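5,10-methylenetetrahydromethanopterin reductase (Methanopyrus kandleri, PDB 1EZW) catalyses the reversible, coenzyme F420-dependent reduction of methylenetetrahydromethanopterin to methyltetrahydromethanopterin, a step of methanogenesis from carbon dioxide. Local coordinates at residues T129-V137 with E148-T156; S198-V207 with E312-T320. All coordinates share one frame; numbering follows the deposited sequence. Where two conformers were deposited one is given.

Interaction 1. Residues T129-V137 with E148-T156; sequences TAIREVKEV and EYEGKYVKT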
loop_
_atom_site.group_PDB
_atom_site.type_symbol
_atom_site.label_atom_id
_atom_site.label_comp_id
_atom_site.label_asym_id
_atom_site.label_seq_id
_atom_site.Cartn_x
_atom_site.Cartn_y
_atom_site.Cartn_z
ATOM N N THR A 129 -24.984 10.271 27.172
ATOM C CA THR A 129 -25.243 11.575 26.572
ATOM C C THR A 129 -24.013 11.980 25.747
ATOM O O THR A 129 -24.181 12.440 24.625
ATOM C CB THR A 129 -25.568 12.619 27.629
ATOM O OG1 THR A 129 -26.866 12.293 28.158
ATOM C CG2 THR A 129 -25.583 14.016 27.034
ATOM N N ALA A 130 -22.811 11.789 26.286
ATOM C CA ALA A 130 -21.597 12.117 25.519
ATOM C C ALA A 130 -21.592 11.344 24.184
ATOM O O ALA A 130 -21.267 11.918 23.139
ATOM C CB ALA A 130 -20.325 11.806 26.332
ATOM N N ILE A 131 -21.974 10.070 24.207
ATOM C CA ILE A 131 -22.009 9.272 22.981
ATOM C C ILE A 131 -23.062 9.811 22.010
ATOM O O ILE A 131 -22.840 9.874 20.811
ATOM C CB ILE A 131 -22.232 7.773 23.307
ATOM C CG1 ILE A 131 -20.970 7.220 24.000
ATOM C CG2 ILE A 131 -22.539 6.982 21.965
ATOM C CD1 ILE A 131 -21.086 5.779 24.505
ATOM N N ARG A 132 -24.244 10.201 22.510
ATOM C CA ARG A 132 -25.235 10.776 21.612
ATOM C C ARG A 132 -24.670 12.032 20.926
ATOM O O ARG A 132 -24.927 12.265 19.750
ATOM C CB ARG A 132 -26.487 11.207 22.415
ATOM C CG ARG A 132 -27.319 10.077 22.935
ATOM C CD ARG A 132 -28.424 10.690 23.835
ATOM N NE ARG A 132 -29.314 9.670 24.374
ATOM C CZ ARG A 132 -30.356 9.159 23.727
ATOM N NH1 ARG A 132 -31.099 8.226 24.328
ATOM N NH2 ARG A 132 -30.670 9.566 22.505
ATOM N N GLU A 133 -23.959 12.855 21.686
ATOM C CA GLU A 133 -23.427 14.108 21.146
ATOM C C GLU A 133 -22.326 13.839 20.137
ATOM O O GLU A 133 -22.302 14.468 19.082
ATOM C CB GLU A 133 -22.910 15.022 22.258
ATOM C CG GLU A 133 -24.094 15.466 23.182
ATOM C CD GLU A 133 -23.726 16.529 24.168
ATOM O OE1 GLU A 133 -24.608 16.869 25.006
ATOM O OE2 GLU A 133 -22.594 17.057 24.147
ATOM N N VAL A 134 -21.439 12.915 20.460
ATOM C CA VAL A 134 -20.372 12.607 19.497
ATOM C C VAL A 134 -21.018 12.094 18.222
ATOM O O VAL A 134 -20.565 12.410 17.116
ATOM C CB VAL A 134 -19.375 11.542 20.001
ATOM C CG1 VAL A 134 -18.334 11.256 18.892
ATOM C CG2 VAL A 134 -18.668 12.026 21.206
ATOM N N LYS A 135 -22.067 11.271 18.338
ATOM C CA LYS A 135 -22.720 10.798 17.135
ATOM C C LYS A 135 -23.248 11.972 16.288
ATOM O O LYS A 135 -23.060 12.002 15.059
ATOM C CB LYS A 135 -23.875 9.838 17.475
ATOM C CG LYS A 135 -24.418 9.220 16.210
ATOM C CD LYS A 135 -25.808 8.613 16.359
ATOM C CE LYS A 135 -26.284 8.088 14.999
ATOM N NZ LYS A 135 -27.765 7.913 14.867
ATOM N N GLU A 136 -23.933 12.935 16.915
ATOM C CA GLU A 136 -24.439 14.070 16.139
ATOM C C GLU A 136 -23.307 14.829 15.443
ATOM O O GLU A 136 -23.450 15.230 14.294
ATOM C CB GLU A 136 -25.235 15.041 17.019
ATOM C CG GLU A 136 -26.514 14.440 17.514
ATOM C CD GLU A 136 -27.407 13.981 16.384
ATOM O OE1 GLU A 136 -27.958 12.871 16.502
ATOM O OE2 GLU A 136 -27.563 14.720 15.378
ATOM N N VAL A 137 -22.200 15.038 16.139
ATOM C CA VAL A 137 -21.084 15.749 15.528
ATOM C C VAL A 137 -20.508 14.970 14.339
ATOM O O VAL A 137 -20.234 15.535 13.277
ATOM C CB VAL A 137 -19.982 16.020 16.566
ATOM C CG1 VAL A 137 -18.672 16.486 15.863
ATOM C CG2 VAL A 137 -20.481 17.096 17.559
ATOM N N GLU A 148 -22.375 22.444 13.533
ATOM C CA GLU A 148 -22.736 23.473 14.500
ATOM C C GLU A 148 -23.511 22.716 15.528
ATOM O O GLU A 148 -24.621 22.243 15.265
ATOM C CB GLU A 148 -23.590 24.563 13.852
ATOM C CG GLU A 148 -22.780 25.449 12.907
ATOM C CD GLU A 148 -23.609 26.580 12.298
ATOM O OE1 GLU A 148 -23.137 27.739 12.295
ATOM O OE2 GLU A 148 -24.722 26.300 11.814
ATOM N N TYR A 149 -22.910 22.556 16.683
ATOM C CA TYR A 149 -23.560 21.786 17.721
ATOM C C TYR A 149 -23.203 22.259 19.108
ATOM O O TYR A 149 -22.037 22.416 19.455
ATOM C CB TYR A 149 -23.189 20.291 17.572
ATOM C CG TYR A 149 -23.990 19.419 18.490
ATOM C CD1 TYR A 149 -25.305 19.112 18.196
ATOM C CD2 TYR A 149 -23.458 18.974 19.699
ATOM C CE1 TYR A 149 -26.093 18.366 19.085
ATOM C CE2 TYR A 149 -24.231 18.228 20.599
ATOM C CZ TYR A 149 -25.544 17.930 20.281
ATOM O OH TYR A 149 -26.315 17.171 21.133
ATOM N N GLU A 150 -24.230 22.480 19.923
ATOM C CA GLU A 150 -24.001 22.922 21.279
ATOM C C GLU A 150 -24.662 21.933 22.222
ATOM O O GLU A 150 -25.881 21.945 22.392
ATOM C CB GLU A 150 -24.573 24.327 21.491
ATOM C CG GLU A 150 -24.432 24.774 22.937
ATOM C CD GLU A 150 -24.668 26.267 23.137
ATOM O OE1 GLU A 150 -24.674 26.698 24.315
ATOM O OE2 GLU A 150 -24.822 27.003 22.130
ATOM N N GLY A 151 -23.867 21.070 22.837
ATOM C CA GLY A 151 -24.448 20.090 23.738
ATOM C C GLY A 151 -23.858 20.313 25.106
ATOM O O GLY A 151 -23.261 21.368 25.354
ATOM N N LYS A 152 -24.005 19.332 25.993
ATOM C CA LYS A 152 -23.462 19.404 27.340
ATOM C C LYS A 152 -22.009 18.972 27.394
ATOM O O LYS A 152 -21.259 19.415 28.247
ATOM C CB LYS A 152 -24.203 18.448 28.302
ATOM C CG LYS A 152 -25.724 18.578 28.393
ATOM C CD LYS A 152 -26.315 17.405 29.253
ATOM C CE LYS A 152 -26.208 17.590 30.805
ATOM N NZ LYS A 152 -24.872 17.684 31.491
ATOM N N TYR A 153 -21.598 18.078 26.489
ATOM C CA TYR A 153 -20.223 17.563 26.501
ATOM C C TYR A 153 -19.359 18.190 25.400
ATOM O O TYR A 153 -18.155 18.298 25.546
ATOM C CB TYR A 153 -20.263 16.012 26.401
ATOM C CG TYR A 153 -19.299 15.378 25.400
ATOM C CD1 TYR A 153 -18.026 14.936 25.787
ATOM C CD2 TYR A 153 -19.664 15.256 24.060
ATOM C CE1 TYR A 153 -17.143 14.381 24.849
ATOM C CE2 TYR A 153 -18.775 14.701 23.112
ATOM C CZ TYR A 153 -17.535 14.274 23.517
ATOM O OH TYR A 153 -16.678 13.753 22.547
ATOM N N VAL A 154 -19.976 18.627 24.314
ATOM C CA VAL A 154 -19.197 19.275 23.270
ATOM C C VAL A 154 -19.984 20.456 22.745
ATOM O O VAL A 154 -21.200 20.371 22.534
ATOM C CB VAL A 154 -18.849 18.289 22.078
ATOM C CG1 VAL A 154 -20.118 17.696 21.451
ATOM C CG2 VAL A 154 -18.057 19.045 21.033
ATOM N N LYS A 155 -19.285 21.572 22.571
ATOM C CA LYS A 155 -19.878 22.758 21.978
ATOM C C LYS A 155 -18.889 23.205 20.906
ATOM O O LYS A 155 -17.750 23.511 21.193
ATOM C CB LYS A 155 -20.099 23.884 23.009
ATOM C CG LYS A 155 -20.657 25.145 22.328
ATOM C CD LYS A 155 -20.882 26.294 23.350
ATOM C CE LYS A 155 -21.354 27.557 22.609
ATOM N NZ LYS A 155 -21.793 28.629 23.546
ATOM N N THR A 156 -19.329 23.223 19.660
ATOM C CA THR A 156 -18.440 23.640 18.578
ATOM C C THR A 156 -18.730 25.078 18.185
ATOM O O THR A 156 -19.705 25.695 18.670
ATOM C CB THR A 156 -18.682 22.813 17.307
ATOM O OG1 THR A 156 -19.953 23.146 16.734
ATOM C CG2 THR A 156 -18.674 21.314 17.621
#
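Glu133, on helix 127-142, reaches into the 148-156 segment and takes three backbone N-H groups there with one carboxylate. Its CB lies between two aromatic rings, near CD2 of Tyr153 and CE2 of Tyr149. Glu133 CG, anti to the carbonyl carbon (chi1 -65°), passes the Tyr149 edge 3.5 Å from Tyr149 OH, and the extended chain beyond carries the acid onto the turn. There OE1 accepts from Lys152 N at 2.7 Å, on its syn side. OE2 accepts twice: from Tyr153 N at 2.7 Å, also syn, and from Val154 N at 3.1 Å, nearly in line with the C-O bond. A side chain at Gly151 would run into the carboxylate. The turn closes a hairpin-like loop (Gly151 N to Val154 O, Thr156 N to Tyr149 O) between helix 127-142 and barrel strand 173-176; the contact is structural packing.

In one of two Tyr153 conformers, Ala130 CB sits over a ring face, 4.0 Å from the centroid, a CH-pi contact, while the hydroxyl bonds to Pro68 O. Val137 CG2 packs on Val154 CG1 at 4.0 Å, and Glu136 CB lies above the rim of one Tyr149 face. With Glu133 cut back to alanine, the amides of Lys152, Tyr153 and Val154 would probably lose their shared acceptor, leaving the turn less firmly tied to the helix. Three amide donors converging on one buried carboxylate would be expected to favour its ionised form.

Interaction 2. Residues S198-V207 with E312-T320; sequences SNPKDFEVAV and EELLKAGVT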
loop_
_atom_site.group_PDB
_atom_site.type_symbol
_atom_site.label_atom_id
_atom_site.label_comp_id
_atom_site.label_asym_id
_atom_site.label_seq_id
_atom_site.Cartn_x
_atom_site.Cartn_y
_atom_site.Cartn_z
ATOM N N SER A 198 -20.303 -13.838 25.173
ATOM C CA SER A 198 -20.202 -14.983 24.285
ATOM C C SER A 198 -21.264 -16.068 24.515
ATOM O O SER A 198 -21.204 -17.121 23.886
ATOM C CB SER A 198 -18.803 -15.619 24.469
ATOM O OG SER A 198 -17.775 -14.635 24.312
ATOM N N ASN A 199 -22.245 -15.786 25.362
ATOM C CA ASN A 199 -23.227 -16.835 25.718
ATOM C C ASN A 199 -24.683 -16.377 25.509
ATOM O O ASN A 199 -25.009 -15.206 25.682
ATOM C CB ASN A 199 -22.916 -17.217 27.174
ATOM C CG ASN A 199 -23.754 -18.390 27.684
ATOM O OD1 ASN A 199 -24.948 -18.238 27.978
ATOM N ND2 ASN A 199 -23.134 -19.555 27.788
ATOM N N PRO A 200 -25.574 -17.293 25.079
ATOM C CA PRO A 200 -26.976 -16.947 24.852
ATOM C C PRO A 200 -27.648 -16.222 26.016
ATOM O O PRO A 200 -28.460 -15.328 25.776
ATOM C CB PRO A 200 -27.619 -18.314 24.560
ATOM C CG PRO A 200 -26.480 -19.030 23.822
ATOM C CD PRO A 200 -25.347 -18.722 24.788
ATOM N N LYS A 201 -27.303 -16.578 27.253
ATOM C CA LYS A 201 -27.939 -15.945 28.410
ATOM C C LYS A 201 -27.677 -14.451 28.507
ATOM O O LYS A 201 -28.511 -13.684 29.007
ATOM C CB LYS A 201 -27.517 -16.648 29.710
ATOM C CG LYS A 201 -28.162 -18.040 29.812
ATOM C CD LYS A 201 -28.018 -18.651 31.209
ATOM C CE LYS A 201 -26.639 -19.157 31.499
ATOM N NZ LYS A 201 -26.262 -20.314 30.636
ATOM N N ASP A 202 -26.510 -14.030 28.026
ATOM C CA ASP A 202 -26.186 -12.619 28.072
ATOM C C ASP A 202 -27.095 -11.877 27.117
ATOM O O ASP A 202 -27.539 -10.769 27.412
ATOM C CB ASP A 202 -24.724 -12.420 27.663
ATOM C CG ASP A 202 -23.789 -13.185 28.543
ATOM O OD1 ASP A 202 -23.845 -12.994 29.776
ATOM O OD2 ASP A 202 -22.992 -13.982 28.013
ATOM N N PHE A 203 -27.375 -12.484 25.969
ATOM C CA PHE A 203 -28.216 -11.839 24.985
ATOM C C PHE A 203 -29.697 -11.918 25.305
ATOM O O PHE A 203 -30.472 -11.079 24.860
ATOM C CB PHE A 203 -27.879 -12.346 23.586
ATOM C CG PHE A 203 -26.484 -11.920 23.151
ATOM C CD1 PHE A 203 -25.369 -12.703 23.450
ATOM C CD2 PHE A 203 -26.293 -10.644 22.609
ATOM C CE1 PHE A 203 -24.071 -12.222 23.228
ATOM C CE2 PHE A 203 -24.999 -10.148 22.386
ATOM C CZ PHE A 203 -23.895 -10.935 22.700
ATOM N N GLU A 204 -30.085 -12.915 26.089
ATOM C CA GLU A 204 -31.495 -13.005 26.475
ATOM C C GLU A 204 -31.803 -11.820 27.389
ATOM O O GLU A 204 -32.934 -11.358 27.462
ATOM C CB GLU A 204 -31.752 -14.351 27.171
ATOM C CG GLU A 204 -31.649 -15.482 26.149
ATOM C CD GLU A 204 -31.608 -16.876 26.759
ATOM O OE1 GLU A 204 -31.339 -17.000 27.966
ATOM O OE2 GLU A 204 -31.810 -17.857 26.001
ATOM N N VAL A 205 -30.778 -11.326 28.071
ATOM C CA VAL A 205 -30.905 -10.183 28.956
ATOM C C VAL A 205 -30.739 -8.892 28.149
ATOM O O VAL A 205 -31.538 -7.963 28.249
ATOM C CB VAL A 205 -29.810 -10.213 30.043
ATOM C CG1 VAL A 205 -29.710 -8.852 30.744
ATOM C CG2 VAL A 205 -30.118 -11.331 31.063
ATOM N N ALA A 206 -29.718 -8.852 27.301
ATOM C CA ALA A 206 -29.447 -7.633 26.550
ATOM C C ALA A 206 -30.384 -7.254 25.431
ATOM O O ALA A 206 -30.706 -6.059 25.281
ATOM C CB ALA A 206 -27.979 -7.663 26.000
ATOM N N VAL A 207 -30.824 -8.225 24.628
ATOM C CA VAL A 207 -31.651 -7.916 23.483
ATOM C C VAL A 207 -32.966 -7.217 23.805
ATOM O O VAL A 207 -33.343 -6.284 23.099
ATOM C CB VAL A 207 -31.832 -9.159 22.565
ATOM C CG1 VAL A 207 -32.781 -8.890 21.434
ATOM C CG2 VAL A 207 -30.444 -9.510 21.951
ATOM N N GLU A 312 -25.329 -21.362 16.648
ATOM C CA GLU A 312 -26.762 -21.504 16.428
ATOM C C GLU A 312 -27.559 -20.987 17.643
ATOM O O GLU A 312 -28.562 -20.289 17.468
ATOM C CB GLU A 312 -27.127 -22.981 16.155
ATOM C CG GLU A 312 -26.464 -23.543 14.913
ATOM C CD GLU A 312 -26.766 -25.013 14.691
ATOM O OE1 GLU A 312 -26.976 -25.724 15.702
ATOM O OE2 GLU A 312 -26.763 -25.447 13.512
ATOM N N GLU A 313 -27.109 -21.300 18.856
ATOM C CA GLU A 313 -27.820 -20.854 20.053
ATOM C C GLU A 313 -27.719 -19.333 20.243
ATOM O O GLU A 313 -28.649 -18.701 20.718
ATOM C CB GLU A 313 -27.301 -21.567 21.297
ATOM C CG GLU A 313 -27.538 -23.072 21.261
ATOM C CD GLU A 313 -29.001 -23.408 21.036
ATOM O OE1 GLU A 313 -29.834 -22.959 21.849
ATOM O OE2 GLU A 313 -29.303 -24.100 20.040
ATOM N N LEU A 314 -26.574 -18.746 19.887
ATOM C CA LEU A 314 -26.453 -17.292 19.983
ATOM C C LEU A 314 -27.410 -16.622 19.016
ATOM O O LEU A 314 -28.087 -15.653 19.383
ATOM C CB LEU A 314 -25.013 -16.855 19.669
ATOM C CG LEU A 314 -24.059 -17.142 20.815
ATOM C CD1 LEU A 314 -22.627 -16.888 20.303
ATOM C CD2 LEU A 314 -24.356 -16.276 22.009
ATOM N N LEU A 315 -27.496 -17.143 17.791
ATOM C CA LEU A 315 -28.387 -16.561 16.798
ATOM C C LEU A 315 -29.835 -16.645 17.306
ATOM O O LEU A 315 -30.611 -15.730 17.097
ATOM C CB LEU A 315 -28.274 -17.280 15.462
ATOM C CG LEU A 315 -26.883 -17.354 14.801
ATOM C CD1 LEU A 315 -27.057 -17.881 13.390
ATOM C CD2 LEU A 315 -26.224 -15.998 14.765
ATOM N N LYS A 316 -30.193 -17.747 17.966
ATOM C CA LYS A 316 -31.560 -17.870 18.501
ATOM C C LYS A 316 -31.836 -16.817 19.560
ATOM O O LYS A 316 -33.001 -16.417 19.756
ATOM C CB LYS A 316 -31.785 -19.247 19.119
ATOM C CG LYS A 316 -31.709 -20.375 18.127
ATOM C CD LYS A 316 -31.995 -21.709 18.839
ATOM C CE LYS A 316 -31.490 -22.882 18.026
ATOM N NZ LYS A 316 -29.981 -22.814 17.962
ATOM N N ALA A 317 -30.780 -16.398 20.267
ATOM C CA ALA A 317 -30.872 -15.377 21.316
ATOM C C ALA A 317 -30.830 -13.937 20.760
ATOM O O ALA A 317 -30.845 -12.983 21.537
ATOM C CB ALA A 317 -29.771 -15.580 22.355
ATOM N N GLY A 318 -30.766 -13.793 19.437
ATOM C CA GLY A 318 -30.816 -12.474 18.826
ATOM C C GLY A 318 -29.529 -11.916 18.251
ATOM O O GLY A 318 -29.542 -10.809 17.696
ATOM N N VAL A 319 -28.432 -12.655 18.398
ATOM C CA VAL A 319 -27.151 -12.189 17.821
ATOM C C VAL A 319 -27.240 -12.255 16.290
ATOM O O VAL A 319 -27.774 -13.232 15.732
ATOM C CB VAL A 319 -25.991 -13.078 18.296
ATOM C CG1 VAL A 319 -24.672 -12.685 17.536
ATOM C CG2 VAL A 319 -25.810 -12.931 19.832
ATOM N N THR A 320 -26.735 -11.234 15.581
ATOM C CA THR A 320 -26.748 -11.263 14.136
ATOM C C THR A 320 -25.321 -11.123 13.562
ATOM O O THR A 320 -25.088 -11.487 12.438
ATOM C CB THR A 320 -27.692 -10.194 13.512
ATOM O OG1 THR A 320 -27.391 -8.890 14.038
ATOM C CG2 THR A 320 -29.145 -10.546 13.855
#
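A capped helix start and a Schellman helix end meet here, in the packing of two neighbouring, nearly parallel helices on the outside of the TIM barrel. Pro200 CG rests 3.7 Å from Glu313 CB, and Leu314 CD2 lies 3.5 Å from Pro200 N, so the first turn of helix 200-216 is touched by the last turn of helix 304-316. The short segments 200-207 and 312-316 run 12° apart, with axes 8.9 Å from each other. Ala317 CB fits between Pro200 and Phe203, 3.9 Å from Phe203 CB. With Val319 CG1 anti to the backbone N, CG2 falls beside that N and over the centre of the Phe203 ring, 3.5 Å from the centroid and 10° off the normal: a close CH-pi contact. Val207 CG2 meets Ala317 O at 3.5 Å.

Asn199 OD1 accepts from Lys201 N at 3.0 Å, and Asn199 N gives a weak bond to Asp202 OD2, completing the capping box. Gly318, with phi 107°, closes the other helix through bonds from Gly318 N to Leu315 O and Val319 N to Leu314 O; a side chain there would jam against the preceding carbonyl and crowd Val207. On the barrel side, Phe203 of one helix and Val319, in the link from helix 304-316 to strand 321-324, both pack on Ala228 of strand 225-229, which lies between strands 192-196 and 321-324.

Interactions 1 and 2 lie in the same chain with centres about 32 Å apart and nearest atoms about 14 Å apart, and they share no helix. Each is partly buried, with six of eleven touching residues buried, but interaction 1 is farther from the chain centre, about 22 Å against 16 Å between centres. Interaction 1 is local, joining a helix to the loop that follows it; interaction 2 joins helices whose segments are 105 residues apart, beside the barrel sheet. The chemistry differs accordingly: a carboxylate gathers loop amides in the first, whereas apolar side chains and one CH-pi contact make the second, its capping-box bonds lying within segment 198-207.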